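PDB 4IUS: GCN5-related N-acetyltransferase from Kribbella flavida, which probably transfers an acyl group, most likely the acetyl group of acetyl-coenzyme A, to an acceptor molecule, as other GNAT-family enzymes do. Local coordinates for residues A57-A62 and V94-T99; T65-F70 and R75-E80; G88-L93 and M98-R103. The protein carries 1 engineered substitution. All blocks are in the same frame, centred on the assembly; numbering follows the deposited sequence. Where two conformers were deposited one is given.

In the fold
All three contacts lie on the same side of the chain's centre and tie helices 59-71 and 89-95 to each other and to strands of the mixed sheet. Contact 1 is the most peripheral and the smallest; it joins the two helices through a proline over an imidazole. Contact 2 brings helix 59-71 against the segment leading into strand 78-82, by a phenylalanine-leucine pair and one backbone bond. Contact 3 is the most buried, linking helix 89-95 to the strand that follows it through aliphatic and selenium packing and one backbone bond at the helix end. R67 connects them: it touches L77 in contact 2, bonds to the H96 carbonyl of contact 1 and packs on M98 of contact 3.

Contact 1. Residues A57-A62 and V94-T99; sequences AEVPWA and VEHGMT
A CH-pi contact between P60, near the start of helix 59-71, and H96, just past the C-terminal end of helix 89-95, joins these two helices beside the Schellman motif that closes the second. CG of P60 stands over one face of the imidazole, 3.5 Å from the centroid of the H96 ring. The approach is nearly perpendicular, 15° off the ring normal. Displacement toward the rim makes H96 CE1 the nearest atom, 3.4 Å from P60 CG. P60 CD follows on the same side at 4.0 Å from H96 NE2, and the proline therefore meets the ring with one corner. Against the opposite face lies CG of E95, so the ring is held between two aliphatic groups. H96 CG is anti to its own carbonyl carbon (chi1 -61°), a torsion that carries the imidazole from the helix end across to P60. V59 CG1 adds a looser, oblique contact 4.4 Å from H96 CD2; this branched residue fills buried space against L89, V92 and L93. Proline suits a place near a helix start, where a backbone N-H has no earlier turn to bond. Glycine suits the place of G97, where phi is 110° and a side chain would press on the H96 carbonyl oxygen. G97 N bonds to V94 O at 3.0 Å, while the carbonyl of H96 accepts from R67 NH1. With an alanine in place of H96, P60 would probably lose the flat surface it rests on and a gap would open beside it. The contact is carried by dispersion and weak CH-pi attraction, with no charge pairing between the two residues.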
loop_
_atom_site.group_PDB
_atom_site.type_symbol
_atom_site.label_atom_id
_atom_site.label_comp_id
_atom_site.label_asym_id
_atom_site.label_seq_id
_atom_site.Cartn_x
_atom_site.Cartn_y
_atom_site.Cartn_z
ATOM N N ALA A 57 -22.411 16.928 5.809
ATOM C CA ALA A 57 -22.387 18.322 6.220
ATOM C C ALA A 57 -21.083 18.673 6.928
ATOM O O ALA A 57 -20.714 19.843 6.965
ATOM C CB ALA A 57 -23.591 18.644 7.112
ATOM N N GLU A 58 -20.428 17.682 7.542
ATOM C CA GLU A 58 -19.196 17.905 8.291
ATOM C C GLU A 58 -17.990 18.036 7.388
ATOM O O GLU A 58 -16.934 18.476 7.827
ATOM C CB GLU A 58 -18.959 16.711 9.253
ATOM C CG GLU A 58 -19.981 16.601 10.385
ATOM C CD GLU A 58 -19.804 15.402 11.317
ATOM O OE1 GLU A 58 -18.827 14.611 11.133
ATOM O OE2 GLU A 58 -20.669 15.268 12.228
ATOM N N VAL A 59 -18.086 17.544 6.174
ATOM C CA VAL A 59 -16.889 17.413 5.344
ATOM C C VAL A 59 -16.200 18.754 5.012
ATOM O O VAL A 59 -14.977 18.819 5.045
ATOM C CB VAL A 59 -17.147 16.529 4.095
ATOM C CG1 VAL A 59 -15.943 16.536 3.161
ATOM C CG2 VAL A 59 -17.528 15.102 4.551
ATOM N N PRO A 60 -16.943 19.829 4.671
ATOM C CA PRO A 60 -16.219 21.066 4.358
ATOM C C PRO A 60 -15.316 21.546 5.502
ATOM O O PRO A 60 -14.136 21.822 5.295
ATOM C CB PRO A 60 -17.335 22.053 4.077
ATOM C CG PRO A 60 -18.439 21.190 3.551
ATOM C CD PRO A 60 -18.379 19.910 4.337
ATOM N N TRP A 61 -15.838 21.594 6.711
ATOM C CA TRP A 61 -15.055 21.977 7.880
ATOM C C TRP A 61 -13.921 20.983 8.112
ATOM O O TRP A 61 -12.815 21.373 8.452
ATOM C CB TRP A 61 -15.988 22.044 9.088
ATOM C CG TRP A 61 -15.262 21.931 10.393
ATOM C CD1 TRP A 61 -14.591 22.935 11.095
ATOM C CD2 TRP A 61 -15.002 20.721 11.108
ATOM N NE1 TRP A 61 -13.994 22.394 12.205
ATOM C CE2 TRP A 61 -14.199 21.064 12.238
ATOM C CE3 TRP A 61 -15.370 19.401 10.930
ATOM C CZ2 TRP A 61 -13.752 20.107 13.122
ATOM C CZ3 TRP A 61 -14.926 18.459 11.822
ATOM C CH2 TRP A 61 -14.142 18.811 12.904
ATOM N N ALA A 62 -14.197 19.698 7.957
ATOM C CA ALA A 62 -13.149 18.701 8.196
ATOM C C ALA A 62 -11.969 18.887 7.227
ATOM O O ALA A 62 -10.793 18.821 7.612
ATOM C CB ALA A 62 -13.749 17.290 8.070
ATOM N N VAL A 94 -14.631 15.461 -3.479
ATOM C CA VAL A 94 -14.512 16.079 -4.803
ATOM C C VAL A 94 -15.326 17.371 -4.850
ATOM O O VAL A 94 -14.890 18.397 -5.355
ATOM C CB VAL A 94 -14.925 15.110 -5.918
ATOM C CG1 VAL A 94 -15.009 15.825 -7.261
ATOM C CG2 VAL A 94 -13.912 13.970 -5.999
ATOM N N GLU A 95 -16.523 17.323 -4.300
ATOM C CA GLU A 95 -17.405 18.491 -4.253
ATOM C C GLU A 95 -16.718 19.671 -3.547
ATOM O O GLU A 95 -16.946 20.831 -3.881
ATOM C CB GLU A 95 -18.712 18.097 -3.581
ATOM C CG GLU A 95 -19.750 19.176 -3.463
ATOM C CD GLU A 95 -20.940 18.738 -2.601
ATOM O OE1 GLU A 95 -20.850 17.749 -1.805
ATOM O OE2 GLU A 95 -21.961 19.462 -2.632
ATOM N N HIS A 96 -15.880 19.378 -2.570
ATOM C CA HIS A 96 -15.172 20.387 -1.791
ATOM C C HIS A 96 -13.712 20.539 -2.191
ATOM O O HIS A 96 -12.865 20.981 -1.425
ATOM C CB HIS A 96 -15.407 20.148 -0.305
ATOM C CG HIS A 96 -16.869 20.261 0.027
ATOM N ND1 HIS A 96 -17.527 21.447 -0.041
ATOM C CD2 HIS A 96 -17.825 19.287 0.310
ATOM C CE1 HIS A 96 -18.840 21.227 0.154
ATOM N NE2 HIS A 96 -19.025 19.911 0.389
ATOM N N GLY A 97 -13.426 20.255 -3.459
ATOM C CA GLY A 97 -12.206 20.713 -4.138
ATOM C C GLY A 97 -11.152 19.683 -4.482
ATOM O O GLY A 97 -10.198 20.028 -5.150
HETATM N N MSE A 98 -11.283 18.461 -4.030
HETATM C CA MSE A 98 -10.364 17.427 -4.401
HETATM C C MSE A 98 -10.664 16.876 -5.788
HETATM O O MSE A 98 -11.772 17.057 -6.318
HETATM C CB MSE A 98 -10.321 16.323 -3.357
HETATM C CG MSE A 98 -9.988 16.832 -1.977
HETATM SE SE MSE A 98 -9.320 15.456 -0.755
HETATM C CE MSE A 98 -7.468 15.420 -1.272
ATOM N N THR A 99 -9.699 16.138 -6.349
ATOM C CA THR A 99 -9.845 15.491 -7.651
ATOM C C THR A 99 -9.508 14.007 -7.489
ATOM O O THR A 99 -8.465 13.669 -6.935
ATOM C CB THR A 99 -8.865 16.095 -8.677
ATOM O OG1 THR A 99 -9.175 17.480 -8.821
ATOM C CG2 THR A 99 -8.972 15.398 -10.040
#

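Contact 2. Residues T65-F70 and R75-E80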
loop_
_atom_site.group_PDB
_atom_site.type_symbol
_atom_site.label_atom_id
_atom_site.label_comp_id
_atom_site.label_asym_id
_atom_site.label_seq_id
_atom_site.Cartn_x
_atom_site.Cartn_y
_atom_site.Cartn_z
ATOM N N THR A 65 -9.990 21.979 8.008
ATOM C CA THR A 65 -9.186 21.757 9.188
ATOM C C THR A 65 -7.880 21.012 8.833
ATOM O O THR A 65 -6.779 21.362 9.262
ATOM C CB THR A 65 -9.983 20.982 10.246
ATOM O OG1 THR A 65 -11.115 21.769 10.633
ATOM C CG2 THR A 65 -9.150 20.641 11.475
ATOM N N ILE A 66 -8.017 19.958 8.044
ATOM C CA ILE A 66 -6.874 19.192 7.621
ATOM C C ILE A 66 -5.990 19.972 6.671
ATOM O O ILE A 66 -4.754 19.973 6.793
ATOM C CB ILE A 66 -7.313 17.820 7.069
ATOM C CG1 ILE A 66 -7.941 17.006 8.231
ATOM C CG2 ILE A 66 -6.137 17.126 6.372
ATOM C CD1 ILE A 66 -8.751 15.831 7.807
ATOM N N ARG A 67 -6.592 20.685 5.732
ATOM C CA ARG A 67 -5.819 21.540 4.809
ATOM C C ARG A 67 -4.993 22.545 5.604
ATOM O O ARG A 67 -3.841 22.810 5.229
ATOM C CB ARG A 67 -6.706 22.263 3.816
ATOM C CG ARG A 67 -7.225 21.374 2.720
ATOM C CD ARG A 67 -8.266 22.080 1.862
ATOM N NE ARG A 67 -8.597 21.288 0.696
ATOM C CZ ARG A 67 -9.743 21.302 0.036
ATOM N NH1 ARG A 67 -10.770 22.036 0.464
ATOM N NH2 ARG A 67 -9.889 20.512 -1.010
ATOM N N LYS A 68 -5.569 23.143 6.649
ATOM C CA LYS A 68 -4.843 24.113 7.479
ATOM C C LYS A 68 -3.602 23.480 8.095
ATOM O O LYS A 68 -2.520 24.070 8.159
ATOM C CB LYS A 68 -5.775 24.659 8.596
ATOM C CG LYS A 68 -5.174 25.759 9.489
ATOM C CD LYS A 68 -6.236 26.539 10.277
ATOM C CE LYS A 68 -6.906 25.753 11.421
ATOM N NZ LYS A 68 -7.919 26.588 12.158
ATOM N N ALA A 69 -3.768 22.281 8.622
ATOM C CA ALA A 69 -2.683 21.562 9.269
ATOM C C ALA A 69 -1.573 21.228 8.282
ATOM O O ALA A 69 -0.393 21.360 8.600
ATOM C CB ALA A 69 -3.198 20.318 9.950
ATOM N N PHE A 70 -1.929 20.835 7.055
ATOM C CA PHE A 70 -0.950 20.543 6.038
ATOM C C PHE A 70 -0.259 21.833 5.609
ATOM O O PHE A 70 0.959 21.856 5.406
ATOM C CB PHE A 70 -1.613 19.845 4.841
ATOM C CG PHE A 70 -1.700 18.351 4.975
ATOM C CD1 PHE A 70 -2.379 17.754 6.044
ATOM C CD2 PHE A 70 -1.030 17.547 4.107
ATOM C CE1 PHE A 70 -2.409 16.374 6.205
ATOM C CE2 PHE A 70 -1.038 16.163 4.260
ATOM C CZ PHE A 70 -1.729 15.566 5.321
ATOM N N ARG A 75 2.918 21.477 3.200
ATOM C CA ARG A 75 2.640 20.210 2.563
ATOM C C ARG A 75 1.337 20.219 1.783
ATOM O O ARG A 75 0.349 20.850 2.188
ATOM C CB ARG A 75 2.628 19.109 3.584
ATOM C CG ARG A 75 4.001 18.884 4.145
ATOM C CD ARG A 75 4.021 17.777 5.149
ATOM N NE ARG A 75 5.281 17.770 5.895
ATOM C CZ ARG A 75 5.481 17.001 6.938
ATOM N NH1 ARG A 75 4.551 16.125 7.311
ATOM N NH2 ARG A 75 6.608 17.097 7.612
ATOM N N TRP A 76 1.355 19.475 0.697
ATOM C CA TRP A 76 0.189 19.310 -0.160
ATOM C C TRP A 76 -0.637 18.107 0.253
ATOM O O TRP A 76 -0.093 17.040 0.531
ATOM C CB TRP A 76 0.679 19.184 -1.588
ATOM C CG TRP A 76 -0.364 18.870 -2.607
ATOM C CD1 TRP A 76 -1.212 19.743 -3.224
ATOM C CD2 TRP A 76 -0.661 17.573 -3.164
ATOM N NE1 TRP A 76 -2.011 19.083 -4.120
ATOM C CE2 TRP A 76 -1.710 17.771 -4.117
ATOM C CE3 TRP A 76 -0.166 16.292 -2.972
ATOM C CZ2 TRP A 76 -2.255 16.729 -4.851
ATOM C CZ3 TRP A 76 -0.669 15.259 -3.748
ATOM C CH2 TRP A 76 -1.701 15.476 -4.675
ATOM N N LEU A 77 -1.944 18.268 0.238
ATOM C CA LEU A 77 -2.857 17.209 0.690
ATOM C C LEU A 77 -3.312 16.265 -0.438
ATOM O O LEU A 77 -3.742 16.680 -1.500
ATOM C CB LEU A 77 -4.091 17.851 1.292
ATOM C CG LEU A 77 -5.143 16.890 1.846
ATOM C CD1 LEU A 77 -4.593 16.134 3.031
ATOM C CD2 LEU A 77 -6.374 17.681 2.244
ATOM N N SER A 78 -3.194 14.977 -0.174
ATOM C CA SER A 78 -3.838 13.893 -0.917
ATOM C C SER A 78 -4.586 13.069 0.073
ATOM O O SER A 78 -4.362 13.143 1.272
ATOM C CB SER A 78 -2.840 13.027 -1.693
ATOM O OG SER A 78 -1.891 12.455 -0.865
ATOM N N ALA A 79 -5.504 12.246 -0.432
ATOM C CA ALA A 79 -6.313 11.394 0.389
ATOM C C ALA A 79 -6.431 10.016 -0.259
ATOM O O ALA A 79 -6.450 9.919 -1.510
ATOM C CB ALA A 79 -7.713 11.982 0.585
ATOM N N GLU A 80 -6.508 8.992 0.555
ATOM C CA GLU A 80 -6.717 7.626 0.070
ATOM C C GLU A 80 -7.880 7.030 0.846
ATOM O O GLU A 80 -7.843 7.004 2.068
ATOM C CB GLU A 80 -5.483 6.756 0.242
ATOM C CG GLU A 80 -4.290 7.123 -0.629
ATOM C CD GLU A 80 -3.221 6.001 -0.642
ATOM O OE1 GLU A 80 -3.401 4.955 0.046
ATOM O OE2 GLU A 80 -2.226 6.168 -1.362
#
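L77 holds CG anti to its backbone N (chi1 -179°), which sends its branched end toward helix 59-71, while F70 CG, anti to its carbonyl carbon (chi1 -87°), sets the phenyl ring beneath that branch. L77 CD1 sits over the centre of the ring, 3.7 Å from the F70 centroid, in a CH-pi contact. The same methyl meets I66 CG2 at 3.8 Å. The other branch, L77 CD2, lies 3.8 Å from R67 CG. Leucine suits the place because one methyl serves the ring of F70, the other the chain of R67, and both lie near I66 CG2. At the ring edge, F70 CD2 comes 3.7 Å from W76 O. The turn is closed by R75 N, which donates to F70 O at 3.0 Å and with an N-H...O angle of 163°. The charged ends lead elsewhere: the guanidinium of R75 goes to D38 and the carbonyl of H35, and that of R67 to E64 and D252. Beyond the contact, F70 and I66 also rest on L34 and L30 of strand 30-35, and L77 touches A45 of strand 44-47; the contact thus lies where helix 59-71 meets the small antiparallel sheet and the start of strand 78-82.

Contact 3. Residues G88-L93 and M98-R103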
loop_
_atom_site.group_PDB
_atom_site.type_symbol
_atom_site.label_atom_id
_atom_site.label_comp_id
_atom_site.label_asym_id
_atom_site.label_seq_id
_atom_site.Cartn_x
_atom_site.Cartn_y
_atom_site.Cartn_z
ATOM N N GLY A 88 -19.547 6.852 -0.791
ATOM C CA GLY A 88 -19.892 8.236 -1.095
ATOM C C GLY A 88 -18.960 9.285 -0.557
ATOM O O GLY A 88 -19.109 10.461 -0.921
ATOM N N LEU A 89 -18.011 8.922 0.293
ATOM C CA LEU A 89 -17.151 9.923 0.905
ATOM C C LEU A 89 -16.286 10.619 -0.153
ATOM O O LEU A 89 -16.132 11.836 -0.128
ATOM C CB LEU A 89 -16.350 9.327 2.058
ATOM C CG LEU A 89 -15.417 10.277 2.822
ATOM C CD1 LEU A 89 -16.148 11.495 3.393
ATOM C CD2 LEU A 89 -14.724 9.515 3.944
ATOM N N ALA A 90 -15.712 9.840 -1.062
ATOM C CA ALA A 90 -14.878 10.419 -2.094
ATOM C C ALA A 90 -15.603 11.501 -2.883
ATOM O O ALA A 90 -15.036 12.551 -3.171
ATOM C CB ALA A 90 -14.338 9.344 -3.040
ATOM N N TYR A 91 -16.856 11.267 -3.196
ATOM C CA TYR A 91 -17.599 12.240 -3.983
ATOM C C TYR A 91 -17.831 13.527 -3.193
ATOM O O TYR A 91 -17.813 14.609 -3.774
ATOM C CB TYR A 91 -18.942 11.695 -4.445
ATOM C CG TYR A 91 -18.871 10.759 -5.627
ATOM C CD1 TYR A 91 -18.125 11.074 -6.767
ATOM C CD2 TYR A 91 -19.717 9.687 -5.680
ATOM C CE1 TYR A 91 -18.156 10.241 -7.882
ATOM C CE2 TYR A 91 -19.733 8.834 -6.766
ATOM C CZ TYR A 91 -18.954 9.122 -7.864
ATOM O OH TYR A 91 -18.984 8.278 -8.933
ATOM N N VAL A 92 -18.005 13.438 -1.877
ATOM C CA VAL A 92 -18.155 14.654 -1.066
ATOM C C VAL A 92 -16.812 15.428 -1.048
ATOM O O VAL A 92 -16.773 16.640 -1.134
ATOM C CB VAL A 92 -18.709 14.362 0.315
ATOM C CG1 VAL A 92 -18.933 15.688 1.057
ATOM C CG2 VAL A 92 -20.035 13.576 0.226
ATOM N N LEU A 93 -15.673 14.709 -0.981
ATOM C CA LEU A 93 -14.371 15.361 -1.060
ATOM C C LEU A 93 -14.168 16.072 -2.387
ATOM O O LEU A 93 -13.592 17.163 -2.446
ATOM C CB LEU A 93 -13.237 14.366 -0.831
ATOM C CG LEU A 93 -13.142 13.764 0.547
ATOM C CD1 LEU A 93 -12.043 12.725 0.598
ATOM C CD2 LEU A 93 -12.860 14.883 1.550
HETATM N N MSE A 98 -11.283 18.461 -4.030
HETATM C CA MSE A 98 -10.364 17.427 -4.401
HETATM C C MSE A 98 -10.664 16.876 -5.788
HETATM O O MSE A 98 -11.772 17.057 -6.318
HETATM C CB MSE A 98 -10.321 16.323 -3.357
HETATM C CG MSE A 98 -9.988 16.832 -1.977
HETATM SE SE MSE A 98 -9.320 15.456 -0.755
HETATM C CE MSE A 98 -7.468 15.420 -1.272
ATOM N N THR A 99 -9.699 16.138 -6.349
ATOM C CA THR A 99 -9.845 15.491 -7.651
ATOM C C THR A 99 -9.508 14.007 -7.489
ATOM O O THR A 99 -8.465 13.669 -6.935
ATOM C CB THR A 99 -8.865 16.095 -8.677
ATOM O OG1 THR A 99 -9.175 17.480 -8.821
ATOM C CG2 THR A 99 -8.972 15.398 -10.040
ATOM N N ILE A 100 -10.361 13.125 -7.990
ATOM C CA ILE A 100 -10.040 11.705 -8.043
ATOM C C ILE A 100 -9.106 11.487 -9.229
ATOM O O ILE A 100 -9.475 11.725 -10.380
ATOM C CB ILE A 100 -11.314 10.826 -8.143
ATOM C CG1 ILE A 100 -12.171 10.950 -6.886
ATOM C CG2 ILE A 100 -10.920 9.375 -8.411
ATOM C CD1 ILE A 100 -13.573 10.386 -7.011
ATOM N N VAL A 101 -7.900 11.034 -8.925
ATOM C CA VAL A 101 -6.907 10.714 -9.931
ATOM C C VAL A 101 -7.003 9.271 -10.418
ATOM O O VAL A 101 -6.724 8.987 -11.566
ATOM C CB VAL A 101 -5.518 11.057 -9.352
ATOM C CG1 VAL A 101 -4.391 10.554 -10.228
ATOM C CG2 VAL A 101 -5.417 12.577 -9.209
ATOM N N SER A 102 -7.391 8.374 -9.526
ATOM C CA SER A 102 -7.466 6.958 -9.853
ATOM C C SER A 102 -8.358 6.242 -8.865
ATOM O O SER A 102 -8.546 6.719 -7.745
ATOM C CB SER A 102 -6.104 6.316 -9.828
ATOM O OG SER A 102 -5.558 6.339 -8.529
ATOM N N ARG A 103 -8.845 5.078 -9.293
ATOM C CA ARG A 103 -9.601 4.162 -8.457
ATOM C C ARG A 103 -8.997 2.794 -8.619
ATOM O O ARG A 103 -9.568 1.895 -9.247
ATOM C CB ARG A 103 -11.083 4.153 -8.796
ATOM C CG ARG A 103 -11.777 5.424 -8.352
ATOM C CD ARG A 103 -13.240 5.456 -8.753
ATOM N NE ARG A 103 -13.386 5.583 -10.197
ATOM C CZ ARG A 103 -14.550 5.436 -10.857
ATOM N NH1 ARG A 103 -15.674 5.135 -10.211
ATOM N NH2 ARG A 103 -14.583 5.574 -12.173
#
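L93 and M98, the latter present as selenomethionine, meet twice, through their backbones and through side chains that lie side by side and point the same way. M98 N donates to L93 O at 3.1 Å, with an N-H...O angle of 161°; this is the longer-range bond of the Schellman motif. In the conformer described, one of two modelled, M98 SE lies 4.1 Å from both L93 CB and L93 CD1. The bend at chi3 (83°) then turns CE away from L93 toward A79 of strand 78-82. A flexible, unbranched chain suits this corner, since it can follow the helix end and still reach the sheet. Further along, A90 CB touches I100 CD1 at 4.2 Å, where a small residue lets the helix come close to the strand. In the next shell, V248 backs both A90 and I100, while L81 lies against A90 and L93. At the other end of the helix, G88 is the N-cap residue and its N bonds to E83 OE2. Helix 89-95 thus packs on strands 78-82, 242-251 and 99-109, and L89, V92 and L93 also meet V59 of helix 59-71; past I100 the strand continues into a classic beta bulge, V101 and S102 opposite H249.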